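Local coordinates for sphingomyelinase C (Streptomyces griseocarneus, PDB 7CNE), which belongs to the endonuclease/exonuclease/phosphatase family and adopts the DNase I-like fold, built around two large mixed beta-sheets, at residues R167-F171 / D194-D198; F171-D175 / M207-D212; N119-G123 / E162-D166; R219-P223 / R243-Y248; T14-M20 / V50-D56. All coordinates share one frame. Numbering follows the deposited sequence.

Interaction 1 (R167-F171 / D194-D198); sequences RSRQF and DLNVD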
# COMPACT_ATOMS: atom_id res chain seq x y z
N ARG A 167 -9.83 -8.27 8.20
CA ARG A 167 -8.44 -8.32 7.75
C ARG A 167 -7.98 -9.76 7.62
O ARG A 167 -7.30 -10.13 6.65
CB ARG A 167 -7.52 -7.56 8.71
CG ARG A 167 -7.55 -6.04 8.57
CD ARG A 167 -6.38 -5.37 9.27
NE ARG A 167 -6.47 -5.41 10.73
CZ ARG A 167 -7.12 -4.53 11.48
NH1 ARG A 167 -7.80 -3.52 10.92
NH2 ARG A 167 -7.11 -4.66 12.81
N SER A 168 -8.31 -10.60 8.61
CA SER A 168 -7.91 -12.00 8.55
C SER A 168 -8.44 -12.65 7.28
O SER A 168 -7.70 -13.33 6.56
CB SER A 168 -8.40 -12.74 9.79
OG SER A 168 -8.13 -14.13 9.70
N ARG A 169 -9.72 -12.44 6.98
CA ARG A 169 -10.30 -13.00 5.75
C ARG A 169 -9.64 -12.40 4.51
O ARG A 169 -9.46 -13.10 3.50
CB ARG A 169 -11.81 -12.78 5.73
CG ARG A 169 -12.58 -13.67 6.74
CD ARG A 169 -13.83 -12.99 7.30
NE ARG A 169 -14.58 -13.89 8.19
CZ ARG A 169 -14.25 -14.15 9.45
NH1 ARG A 169 -13.19 -13.56 10.01
NH2 ARG A 169 -14.98 -14.98 10.19
N GLN A 170 -9.29 -11.11 4.55
CA GLN A 170 -8.63 -10.51 3.39
C GLN A 170 -7.27 -11.15 3.13
O GLN A 170 -6.92 -11.45 1.98
CB GLN A 170 -8.49 -8.99 3.58
CG GLN A 170 -9.84 -8.25 3.56
CD GLN A 170 -9.70 -6.75 3.79
OE1 GLN A 170 -8.62 -6.26 4.14
NE2 GLN A 170 -10.80 -6.01 3.59
N PHE A 171 -6.48 -11.36 4.19
CA PHE A 171 -5.19 -12.01 4.01
C PHE A 171 -5.37 -13.44 3.50
O PHE A 171 -4.60 -13.90 2.65
CB PHE A 171 -4.40 -12.02 5.33
CG PHE A 171 -4.13 -10.65 5.90
CD1 PHE A 171 -3.73 -9.60 5.08
CD2 PHE A 171 -4.25 -10.41 7.28
CE1 PHE A 171 -3.46 -8.32 5.61
CE2 PHE A 171 -3.99 -9.15 7.82
CZ PHE A 171 -3.59 -8.09 6.98
N ASP A 194 -0.14 -1.27 2.93
CA ASP A 194 -0.65 -0.86 4.23
C ASP A 194 -1.56 -1.98 4.70
O ASP A 194 -2.72 -2.06 4.29
CB ASP A 194 -1.40 0.47 4.11
CG ASP A 194 -1.95 0.96 5.42
OD1 ASP A 194 -1.90 0.22 6.42
OD2 ASP A 194 -2.41 2.12 5.45
N LEU A 195 -1.04 -2.87 5.54
CA LEU A 195 -1.82 -4.03 5.97
C LEU A 195 -2.63 -3.76 7.22
O LEU A 195 -3.39 -4.65 7.64
CB LEU A 195 -0.92 -5.25 6.16
CG LEU A 195 0.04 -5.51 5.00
CD1 LEU A 195 0.85 -6.77 5.23
CD2 LEU A 195 -0.73 -5.59 3.68
N ASN A 196 -2.52 -2.57 7.81
CA ASN A 196 -3.36 -2.14 8.93
C ASN A 196 -3.28 -3.10 10.11
O ASN A 196 -4.25 -3.28 10.85
CB ASN A 196 -4.82 -1.95 8.48
CG ASN A 196 -5.13 -0.50 8.18
OD1 ASN A 196 -4.82 0.37 8.98
ND2 ASN A 196 -5.72 -0.22 7.02
N VAL A 197 -2.11 -3.72 10.28
CA VAL A 197 -1.80 -4.60 11.40
C VAL A 197 -0.57 -4.03 12.10
O VAL A 197 0.50 -3.91 11.49
CB VAL A 197 -1.53 -6.04 10.94
CG1 VAL A 197 -1.07 -6.90 12.12
CG2 VAL A 197 -2.77 -6.64 10.29
N ASP A 198 -0.70 -3.72 13.39
CA ASP A 198 0.41 -3.17 14.17
C ASP A 198 1.46 -4.25 14.44
O ASP A 198 1.15 -5.28 15.06
CB ASP A 198 -0.11 -2.58 15.47
CG ASP A 198 0.97 -1.86 16.27
OD1 ASP A 198 1.98 -1.42 15.67
OD2 ASP A 198 0.80 -1.74 17.49
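Start at Asp194, where the chain leaves the sheet. It does not reach helix residues 167-171 itself, but its OD1 accepts a weak hydrogen bond from Asn196 N (3.2 Å), which helps to curl the loop, while its OD2 bonds to Asn16. Leu195 comes next. Its carbonyl O faces the helix, 3.5 Å from both Arg167 CD and Phe171 CZ, near the plane of the phenyl ring, and Leu195 CB lies 4.0 Å from Phe171 CZ. Asn196 then turns the backbone through a positive phi of 57°. Its carbonyl O sits over one face of the Arg167 guanidinium, 3.1 Å from NE, at an angle too poor for a hydrogen bond; Arg167 NE instead makes a salt bridge with Glu203. The amide of Asn196 leads away from the helix, where ND2 bonds to Ala151 O and to a bound succinic acid molecule. At Val197 the contact becomes apolar: CG2 is 3.7 Å from Phe171 CZ, again at the ring edge, and 3.9 Å from Arg167 NE. The carbonyl of Val197 bonds to Tyr248 OH, and by Asp198 the loop has moved clear of the helix. The run Asp194-Leu195-Asn196 supplies the Asp-x-Asn of the Gly-Asp-x-Asn signature of the endonuclease/exonuclease/phosphatase family, a loop that here borders a bound succinic acid and is backed by a helix of the DNase I-like fold.

Interaction 2 (F171-D175 / M207-D212); sequences FRQID and MLADGD
Two helical segments run roughly side by side in the same sense, their axes 34° apart in N-to-C direction and 8.4 Å apart at closest approach. Residues 171-175 are helical throughout. The helix of 207-212 ends in a Schellman motif, with Asp212 as its C-prime residue at phi/psi 53/51°. The backbones come closest where Phe171 CA lies 4.8 Å from Gly211 CA and Arg172 CA 5.2 Å from Asp210 CA, a tight approach at a residue without a side chain. Phe171 (chi1 m) points toward the second helix. Met207 CG lies over its ring face, 4.0 Å from the centroid, with SD at 4.8 Å in an oblique Met-aromatic contact, and Phe171 CB is 3.7 Å from Asp210 CB. Arg172, m at chi1 and t at chi2 and chi3, reaches Asp210 (chi1 m) in a salt bridge: NE and NH2 lie 2.8 and 3.0 Å from OD1. Asp175 OD1 and Asp212 OD2 (both residues chi1 t) are 4.3 Å apart. A water donates to both, at 2.6 and 2.7 Å respectively, and the two acids also bind Arg252 and Asn253 respectively. The chemistry thus grades from an apolar inner side to acids countered by arginines, with water bridging Asp175 and Asp212 on the more exposed side.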
# COMPACT_ATOMS: atom_id res chain seq x y z
N PHE A 171 -6.48 -11.36 4.19
CA PHE A 171 -5.19 -12.01 4.01
C PHE A 171 -5.37 -13.44 3.50
O PHE A 171 -4.60 -13.90 2.65
CB PHE A 171 -4.40 -12.02 5.33
CG PHE A 171 -4.13 -10.65 5.90
CD1 PHE A 171 -3.73 -9.60 5.08
CD2 PHE A 171 -4.25 -10.41 7.28
CE1 PHE A 171 -3.46 -8.32 5.61
CE2 PHE A 171 -3.99 -9.15 7.82
CZ PHE A 171 -3.59 -8.09 6.98
N ARG A 172 -6.38 -14.16 4.01
CA ARG A 172 -6.60 -15.52 3.51
C ARG A 172 -7.13 -15.53 2.08
O ARG A 172 -6.84 -16.46 1.32
CB ARG A 172 -7.53 -16.29 4.45
CG ARG A 172 -6.87 -16.63 5.79
CD ARG A 172 -7.67 -17.63 6.62
NE ARG A 172 -7.28 -17.56 8.02
CZ ARG A 172 -7.93 -18.14 9.03
NH1 ARG A 172 -9.04 -18.85 8.80
NH2 ARG A 172 -7.47 -18.00 10.26
N GLN A 173 -7.89 -14.51 1.69
CA GLN A 173 -8.32 -14.42 0.30
C GLN A 173 -7.13 -14.24 -0.63
O GLN A 173 -7.08 -14.83 -1.72
CB GLN A 173 -9.32 -13.27 0.11
CG GLN A 173 -9.89 -13.22 -1.32
CD GLN A 173 -10.76 -11.99 -1.61
OE1 GLN A 173 -11.15 -11.26 -0.70
NE2 GLN A 173 -11.07 -11.77 -2.88
N ILE A 174 -6.16 -13.42 -0.22
CA ILE A 174 -4.93 -13.24 -0.99
C ILE A 174 -4.17 -14.56 -1.06
O ILE A 174 -3.72 -14.98 -2.13
CB ILE A 174 -4.07 -12.13 -0.36
CG1 ILE A 174 -4.72 -10.76 -0.61
CG2 ILE A 174 -2.61 -12.16 -0.89
CD1 ILE A 174 -4.17 -9.68 0.29
N ASP A 175 -4.02 -15.23 0.09
CA ASP A 175 -3.37 -16.53 0.13
C ASP A 175 -4.04 -17.53 -0.81
O ASP A 175 -3.37 -18.25 -1.56
CB ASP A 175 -3.36 -17.06 1.57
CG ASP A 175 -2.88 -18.50 1.68
OD1 ASP A 175 -1.75 -18.81 1.24
OD2 ASP A 175 -3.66 -19.33 2.20
N MET A 207 -1.43 -12.21 11.20
CA MET A 207 -1.27 -11.77 9.81
C MET A 207 -0.31 -12.68 9.05
O MET A 207 -0.62 -13.14 7.94
CB MET A 207 -0.79 -10.32 9.79
CG MET A 207 -0.45 -9.80 8.40
SD MET A 207 0.35 -8.20 8.50
CE MET A 207 2.04 -8.71 8.91
N LEU A 208 0.87 -12.95 9.63
CA LEU A 208 1.83 -13.85 9.00
C LEU A 208 1.20 -15.20 8.68
O LEU A 208 1.40 -15.75 7.59
CB LEU A 208 3.04 -14.05 9.92
CG LEU A 208 3.94 -12.85 10.25
CD1 LEU A 208 5.05 -13.31 11.16
CD2 LEU A 208 4.49 -12.21 8.96
N ALA A 209 0.45 -15.76 9.63
CA ALA A 209 -0.15 -17.08 9.41
C ALA A 209 -1.27 -17.01 8.37
O ALA A 209 -1.39 -17.90 7.53
CB ALA A 209 -0.68 -17.63 10.73
N ASP A 210 -2.08 -15.94 8.41
CA ASP A 210 -3.19 -15.82 7.46
C ASP A 210 -2.71 -15.62 6.03
O ASP A 210 -3.26 -16.21 5.09
CB ASP A 210 -4.10 -14.67 7.88
CG ASP A 210 -4.96 -15.01 9.10
OD1 ASP A 210 -5.24 -16.21 9.33
OD2 ASP A 210 -5.35 -14.07 9.84
N GLY A 211 -1.69 -14.78 5.83
CA GLY A 211 -1.12 -14.58 4.51
C GLY A 211 -0.09 -15.60 4.09
O GLY A 211 0.39 -15.55 2.95
N ASP A 212 0.25 -16.54 4.97
CA ASP A 212 1.34 -17.50 4.76
C ASP A 212 2.64 -16.77 4.40
O ASP A 212 3.33 -17.09 3.43
CB ASP A 212 0.97 -18.54 3.70
CG ASP A 212 1.84 -19.80 3.79
OD1 ASP A 212 2.58 -19.95 4.79
OD2 ASP A 212 1.77 -20.65 2.87
O HOH W 1 -0.68 -21.09 1.88

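Interaction 3 (N119-G123 / E162-D166); sequences NDACG and EAAAD
The first turn of helix 162-180, residues 162-166, lies against an extended loop, residues 119-123, with Ala121 CA 5.4 Å from Asp166 CA and Cys122 CA 6.4 Å from Ala163 CA. Cys122 (chi1 p, 59°) directs its side chain at the helix: CB is 3.5 Å from Glu162 CD, and SG is 3.6 Å from Ala163 CA and 4.2 Å from its CB. That sulfur is half of the disulfide with Cys158, which ties the loop to the chain just ahead of the helix, within a DNase I-like domain. Glu162 is extended (chi1 and chi2 t) and its OE1 accepts from Ala159 N. Asp166 (chi1 m, -77°) tucks its carboxylate under the loop backbone, OD2 3.1 Å from Ala121 C and 3.4 Å from Cys122 N, too bent for a hydrogen bond; Cys122 N bonds to Gln152 instead. Asp120 (chi1 m, chi2 88°) turns OD2 to within 4.5 Å of Asp166 OD1, and a water bridges the two acids, donating to Asp120 OD2 at 2.7 Å and to Asp166 OD1 at 2.8 Å.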
# COMPACT_ATOMS: atom_id res chain seq x y z
N ASN A 119 -13.58 -9.80 -0.75
CA ASN A 119 -14.89 -10.37 -0.47
C ASN A 119 -15.40 -10.01 0.91
O ASN A 119 -16.61 -10.10 1.16
CB ASN A 119 -14.85 -11.90 -0.61
CG ASN A 119 -14.56 -12.34 -2.02
OD1 ASN A 119 -14.91 -11.65 -2.98
ND2 ASN A 119 -13.90 -13.49 -2.17
N ASP A 120 -14.50 -9.59 1.81
CA ASP A 120 -14.84 -9.32 3.21
C ASP A 120 -14.33 -7.93 3.59
O ASP A 120 -13.16 -7.62 3.36
CB ASP A 120 -14.21 -10.37 4.14
CG ASP A 120 -14.66 -11.78 3.82
OD1 ASP A 120 -14.03 -12.43 2.97
OD2 ASP A 120 -15.65 -12.25 4.43
N ALA A 121 -15.21 -7.13 4.19
CA ALA A 121 -14.85 -5.79 4.65
C ALA A 121 -16.00 -5.25 5.49
O ALA A 121 -17.13 -5.72 5.39
CB ALA A 121 -14.55 -4.84 3.48
N CYS A 122 -15.70 -4.24 6.31
CA CYS A 122 -16.68 -3.64 7.20
C CYS A 122 -16.50 -2.13 7.23
O CYS A 122 -15.49 -1.59 6.77
CB CYS A 122 -16.60 -4.22 8.63
SG CYS A 122 -15.00 -4.01 9.48
N GLY A 123 -17.50 -1.45 7.80
CA GLY A 123 -17.46 -0.01 7.89
C GLY A 123 -17.34 0.61 6.51
O GLY A 123 -17.94 0.13 5.54
N GLU A 162 -14.62 -6.61 14.47
CA GLU A 162 -14.98 -6.94 13.09
C GLU A 162 -13.88 -6.56 12.11
O GLU A 162 -13.64 -7.29 11.13
CB GLU A 162 -16.29 -6.25 12.71
CG GLU A 162 -16.91 -6.85 11.45
CD GLU A 162 -18.22 -6.19 11.06
OE1 GLU A 162 -18.53 -5.11 11.62
OE2 GLU A 162 -18.94 -6.74 10.20
N ALA A 163 -13.20 -5.43 12.33
CA ALA A 163 -12.13 -5.01 11.43
C ALA A 163 -11.01 -6.05 11.37
O ALA A 163 -10.56 -6.43 10.29
CB ALA A 163 -11.58 -3.65 11.86
N ALA A 164 -10.55 -6.52 12.54
CA ALA A 164 -9.52 -7.54 12.57
C ALA A 164 -10.00 -8.84 11.94
O ALA A 164 -9.25 -9.52 11.23
CB ALA A 164 -9.06 -7.79 14.01
N ALA A 165 -11.26 -9.21 12.20
CA ALA A 165 -11.80 -10.42 11.59
C ALA A 165 -11.80 -10.32 10.07
O ALA A 165 -11.48 -11.30 9.38
CB ALA A 165 -13.22 -10.68 12.10
N ASP A 166 -12.16 -9.16 9.53
CA ASP A 166 -12.18 -9.03 8.08
C ASP A 166 -10.77 -8.91 7.50
O ASP A 166 -10.53 -9.43 6.40
CB ASP A 166 -13.05 -7.84 7.67
CG ASP A 166 -14.53 -8.18 7.75
OD1 ASP A 166 -14.85 -9.38 7.85
OD2 ASP A 166 -15.36 -7.26 7.74
O HOH W 2 -16.83 -10.70 6.33

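Interaction 4 (R219-P223 / R243-Y248); sequences RAGHP and REDLDY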
# COMPACT_ATOMS: atom_id res chain seq x y z
N ARG A 219 13.29 -5.70 10.81
CA ARG A 219 12.47 -4.51 10.60
C ARG A 219 13.20 -3.36 11.27
O ARG A 219 13.32 -3.32 12.50
CB ARG A 219 11.05 -4.70 11.14
CG ARG A 219 10.09 -3.58 10.71
CD ARG A 219 8.62 -3.85 11.11
NE ARG A 219 7.80 -2.68 10.80
CZ ARG A 219 7.24 -2.45 9.61
NH1 ARG A 219 7.39 -3.32 8.62
NH2 ARG A 219 6.52 -1.34 9.42
N ALA A 220 13.67 -2.42 10.46
CA ALA A 220 14.65 -1.43 10.86
C ALA A 220 14.07 -0.03 10.74
O ALA A 220 12.94 0.17 10.27
CB ALA A 220 15.92 -1.57 10.00
N GLY A 221 14.87 0.96 11.15
CA GLY A 221 14.45 2.34 11.03
C GLY A 221 13.50 2.75 12.14
O GLY A 221 13.52 2.22 13.25
N HIS A 222 12.63 3.71 11.82
CA HIS A 222 11.74 4.27 12.82
C HIS A 222 10.77 3.19 13.31
O HIS A 222 10.36 2.32 12.53
CB HIS A 222 10.97 5.45 12.23
CG HIS A 222 10.24 6.27 13.25
ND1 HIS A 222 10.89 7.05 14.18
CD2 HIS A 222 8.92 6.43 13.48
CE1 HIS A 222 10.00 7.66 14.95
NE2 HIS A 222 8.79 7.30 14.54
N PRO A 223 10.44 3.17 14.61
CA PRO A 223 9.58 2.10 15.13
C PRO A 223 8.15 2.12 14.61
O PRO A 223 7.50 1.07 14.66
CB PRO A 223 9.61 2.33 16.65
CG PRO A 223 10.05 3.75 16.82
CD PRO A 223 11.01 3.99 15.70
N ARG A 243 0.54 5.31 18.69
CA ARG A 243 1.39 5.11 17.53
C ARG A 243 1.40 3.63 17.17
O ARG A 243 1.47 2.76 18.04
CB ARG A 243 2.81 5.59 17.85
CG ARG A 243 2.80 6.92 18.62
CD ARG A 243 4.06 7.08 19.44
NE ARG A 243 5.20 7.39 18.60
CZ ARG A 243 6.32 7.94 19.04
NH1 ARG A 243 6.44 8.25 20.33
NH2 ARG A 243 7.33 8.17 18.20
N GLU A 244 1.29 3.32 15.87
CA GLU A 244 1.39 1.94 15.42
C GLU A 244 2.23 1.85 14.15
O GLU A 244 2.77 2.84 13.65
CB GLU A 244 0.00 1.28 15.23
CG GLU A 244 -1.06 1.76 16.21
CD GLU A 244 -2.39 1.01 16.09
OE1 GLU A 244 -2.74 0.54 15.00
OE2 GLU A 244 -3.06 0.88 17.14
N ASP A 245 2.35 0.63 13.65
CA ASP A 245 3.39 0.27 12.69
C ASP A 245 2.78 -0.72 11.71
O ASP A 245 2.73 -1.92 12.00
CB ASP A 245 4.59 -0.33 13.43
CG ASP A 245 5.78 -0.50 12.55
OD1 ASP A 245 5.98 0.33 11.64
OD2 ASP A 245 6.53 -1.48 12.78
N LEU A 246 2.33 -0.22 10.55
CA LEU A 246 1.30 -0.87 9.76
C LEU A 246 1.70 -1.34 8.37
O LEU A 246 0.89 -2.02 7.72
CB LEU A 246 0.08 0.07 9.61
CG LEU A 246 -0.50 0.65 10.90
CD1 LEU A 246 -1.66 1.61 10.61
CD2 LEU A 246 -0.93 -0.50 11.77
N ASP A 247 2.90 -1.01 7.88
CA ASP A 247 3.23 -1.11 6.46
C ASP A 247 4.37 -2.11 6.25
O ASP A 247 5.37 -2.06 6.98
CB ASP A 247 3.59 0.28 5.92
CG ASP A 247 2.46 1.30 6.12
OD1 ASP A 247 1.45 1.22 5.38
OD2 ASP A 247 2.56 2.19 7.00
N TYR A 248 4.22 -3.00 5.27
CA TYR A 248 5.07 -4.18 5.14
C TYR A 248 5.35 -4.52 3.69
O TYR A 248 4.54 -4.23 2.80
CB TYR A 248 4.43 -5.42 5.78
CG TYR A 248 4.04 -5.28 7.24
CD1 TYR A 248 2.78 -4.80 7.60
CD2 TYR A 248 4.91 -5.68 8.25
CE1 TYR A 248 2.40 -4.70 8.94
CE2 TYR A 248 4.54 -5.59 9.60
CZ TYR A 248 3.28 -5.10 9.93
OH TYR A 248 2.90 -4.98 11.25
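Arg219 does most of the work here. Its side chain is extended as far as CD and NE, with chi1 to chi3 all t, and crosses from strand 218-221 to the other segment. The guanidinium then meets Asp245 side-on in a two-pronged salt bridge, with NE 2.6 Å from Asp245 OD2 and NH2 2.8 Å from Asp245 OD1. On the adjoining side, NH1 and NH2 both donate to the carbonyl of Asp247, at 2.9 and 2.8 Å from its O, so four hydrogen bonds lie close to the guanidinium plane. Tyr248 covers one face of that plane, its CD2 3.4 Å from Arg219 NH1, while its hydroxyl bonds to Val197 O.

Asp245, buried and pointing toward the first segment, is the acid that receives this charge. Its carboxylate is also held by Ser199 OG at OD2 and Ser225 N at OD1. The backbone of Pro223 passes close by, its O 3.1 Å from Asp245 CG; since carbonyl and carboxylate are both acceptors, this is close packing and no bond. Alongside, His222 NE2 stands 4.0 Å from Arg243 NH2; both atoms bond to Asp227, and Arg243 also to Glu230. Strands 218-221 and 247-251 are outermost strands of the two large sheets, so the Arg219 side chain fastens one sheet to the other across the beta-sandwich of the DNase I-like fold.

Interaction 5 (T14-M20 / V50-D56); sequences TYNTFLM and VLQEAFD
Asn16 ND2 donates to Glu53 OE2 at 2.9 Å, almost linearly (168°), linking the side chains of two neighbouring parallel strands; Asn16 is t at chi1, Glu53 m then t. Gln52 O accepts twice from Thr17, from N at 2.9 Å and from OG1 at 2.8 Å, the latter with chi1 p. The regular ladder precedes this: Tyr15 N to Val50 O at 2.9 Å and Gln52 N to Tyr15 O at 3.0 Å, with Thr14 opposite Val50, Tyr15 opposite Leu51 and Asn16 opposite Gln52. The strand axes pass 4.5 Å apart, crossing at -19°. Beyond the ladder both chains bend through left-handed phi/psi, Phe18 at 50/50° and Glu53 at 57/30°. An Asx turn, Asn16 OD1 accepting from Phe18 N at 3.1 Å, braces the first bend. Leu19 N then donates to Glu53 O (2.9 Å), and Leu19 O accepts from Asp56 N (2.9 Å) and weakly from Phe55 N (3.0 Å). Asp56 is the N-cap of helix 57-66. Packing fills in around these bonds: Leu51 CD2 is 4.0 Å from Tyr15 CB and 3.8 Å from Thr17 CG2, and Met20 CA is 4.2 Å from Phe55 CB. The Glu53 side chain comes within about 4 Å of a bound succinic acid (nearest atoms). The two strands, joined through helix 30-39, form a beta-alpha-beta crossover in the heart of the DNase I-like fold.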
# COMPACT_ATOMS: atom_id res chain seq x y z
N THR A 14 6.65 0.62 -0.21
CA THR A 14 5.21 0.72 -0.00
C THR A 14 4.95 2.04 0.71
O THR A 14 5.67 2.39 1.65
CB THR A 14 4.63 -0.48 0.77
OG1 THR A 14 3.22 -0.31 0.94
CG2 THR A 14 5.28 -0.70 2.14
N TYR A 15 3.94 2.79 0.24
CA TYR A 15 3.69 4.13 0.75
C TYR A 15 2.21 4.48 0.66
O TYR A 15 1.64 4.47 -0.43
CB TYR A 15 4.51 5.17 -0.02
CG TYR A 15 4.45 6.56 0.57
CD1 TYR A 15 4.67 6.78 1.93
CD2 TYR A 15 4.17 7.66 -0.24
CE1 TYR A 15 4.63 8.08 2.47
CE2 TYR A 15 4.13 8.94 0.28
CZ TYR A 15 4.36 9.15 1.62
OH TYR A 15 4.32 10.45 2.11
N ASN A 16 1.61 4.80 1.80
CA ASN A 16 0.24 5.28 1.84
C ASN A 16 0.27 6.79 1.61
O ASN A 16 0.77 7.53 2.46
CB ASN A 16 -0.41 4.92 3.18
CG ASN A 16 -1.87 5.34 3.26
OD1 ASN A 16 -2.26 6.41 2.80
ND2 ASN A 16 -2.70 4.49 3.89
N THR A 17 -0.29 7.24 0.49
CA THR A 17 -0.14 8.62 0.02
C THR A 17 -1.16 9.59 0.60
O THR A 17 -0.98 10.80 0.43
CB THR A 17 -0.25 8.69 -1.50
OG1 THR A 17 -1.58 8.32 -1.90
CG2 THR A 17 0.78 7.79 -2.17
N PHE A 18 -2.24 9.12 1.22
CA PHE A 18 -3.28 9.99 1.77
C PHE A 18 -3.75 11.03 0.74
O PHE A 18 -3.79 12.24 0.99
CB PHE A 18 -2.79 10.67 3.05
CG PHE A 18 -3.86 11.44 3.78
CD1 PHE A 18 -5.06 10.82 4.11
CD2 PHE A 18 -3.66 12.76 4.14
CE1 PHE A 18 -6.05 11.52 4.79
CE2 PHE A 18 -4.65 13.47 4.83
CZ PHE A 18 -5.84 12.85 5.14
N LEU A 19 -4.08 10.55 -0.46
CA LEU A 19 -4.58 11.43 -1.52
C LEU A 19 -6.08 11.23 -1.68
O LEU A 19 -6.57 10.64 -2.64
CB LEU A 19 -3.84 11.17 -2.82
CG LEU A 19 -2.36 11.57 -2.83
CD1 LEU A 19 -1.73 11.09 -4.14
CD2 LEU A 19 -2.20 13.08 -2.64
N MET A 20 -6.81 11.74 -0.68
CA MET A 20 -8.26 11.67 -0.73
C MET A 20 -8.79 12.51 -1.88
O MET A 20 -8.14 13.45 -2.35
CB MET A 20 -8.87 12.14 0.60
CG MET A 20 -8.35 11.35 1.80
SD MET A 20 -9.57 11.07 3.12
CE MET A 20 -10.42 9.63 2.47
N VAL A 50 4.54 0.44 -4.48
CA VAL A 50 3.13 0.15 -4.22
C VAL A 50 2.57 1.31 -3.41
O VAL A 50 3.05 1.59 -2.30
CB VAL A 50 2.94 -1.19 -3.49
CG1 VAL A 50 1.45 -1.49 -3.32
CG2 VAL A 50 3.61 -2.33 -4.25
N LEU A 51 1.55 1.97 -3.95
CA LEU A 51 0.91 3.10 -3.31
C LEU A 51 -0.47 2.72 -2.80
O LEU A 51 -1.18 1.94 -3.43
CB LEU A 51 0.78 4.28 -4.28
CG LEU A 51 2.09 4.76 -4.90
CD1 LEU A 51 1.79 5.91 -5.86
CD2 LEU A 51 3.04 5.22 -3.79
N GLN A 52 -0.87 3.32 -1.68
CA GLN A 52 -2.23 3.24 -1.19
C GLN A 52 -2.83 4.64 -1.11
O GLN A 52 -2.11 5.64 -1.14
CB GLN A 52 -2.31 2.58 0.19
CG GLN A 52 -1.70 1.18 0.26
CD GLN A 52 -0.20 1.23 0.46
OE1 GLN A 52 0.31 2.07 1.21
NE2 GLN A 52 0.52 0.33 -0.21
N GLU A 53 -4.16 4.67 -1.00
CA GLU A 53 -4.97 5.89 -0.85
C GLU A 53 -4.74 6.89 -1.98
O GLU A 53 -4.88 8.11 -1.79
CB GLU A 53 -4.75 6.52 0.53
CG GLU A 53 -5.17 5.57 1.65
CD GLU A 53 -5.37 6.24 3.00
OE1 GLU A 53 -5.48 7.48 3.06
OE2 GLU A 53 -5.41 5.51 4.02
N ALA A 54 -4.42 6.40 -3.17
CA ALA A 54 -4.34 7.24 -4.36
C ALA A 54 -5.75 7.42 -4.95
O ALA A 54 -6.06 6.99 -6.06
CB ALA A 54 -3.38 6.63 -5.37
N PHE A 55 -6.61 8.06 -4.15
CA PHE A 55 -8.05 8.09 -4.42
C PHE A 55 -8.43 9.21 -5.37
O PHE A 55 -9.35 9.05 -6.19
CB PHE A 55 -8.82 8.29 -3.11
CG PHE A 55 -8.74 7.14 -2.15
CD1 PHE A 55 -9.02 5.84 -2.56
CD2 PHE A 55 -8.42 7.36 -0.81
CE1 PHE A 55 -8.97 4.79 -1.65
CE2 PHE A 55 -8.36 6.31 0.11
CZ PHE A 55 -8.63 5.03 -0.31
N ASP A 56 -7.79 10.37 -5.25
CA ASP A 56 -8.11 11.48 -6.14
C ASP A 56 -7.60 11.16 -7.54
O ASP A 56 -6.40 10.97 -7.75
CB ASP A 56 -7.49 12.77 -5.63
CG ASP A 56 -7.87 13.95 -6.49
OD1 ASP A 56 -9.04 14.37 -6.42
OD2 ASP A 56 -7.01 14.43 -7.26

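Overall arrangement
Interactions 1, 2 and 3 share helix 162-180: interaction 3 pins its first turn to a loop, interaction 1 sets its next turn on the loop 194-198, and interaction 2 packs it beside helix 203-211, with Phe171 serving both 1 and 2. Interactions 1 and 5 are buried; the other three are partly buried. Interaction 5, nearest the centre of the chain, is mostly backbone pairing, whereas 2 and 4 combine salt bridges with packing and water joins acids in 2 and 3. Asp194 OD2 to Asn16 ND2 connects 1 with 5 beside the succinic acid, and Val197 O to Tyr248 OH connects 1 with 4.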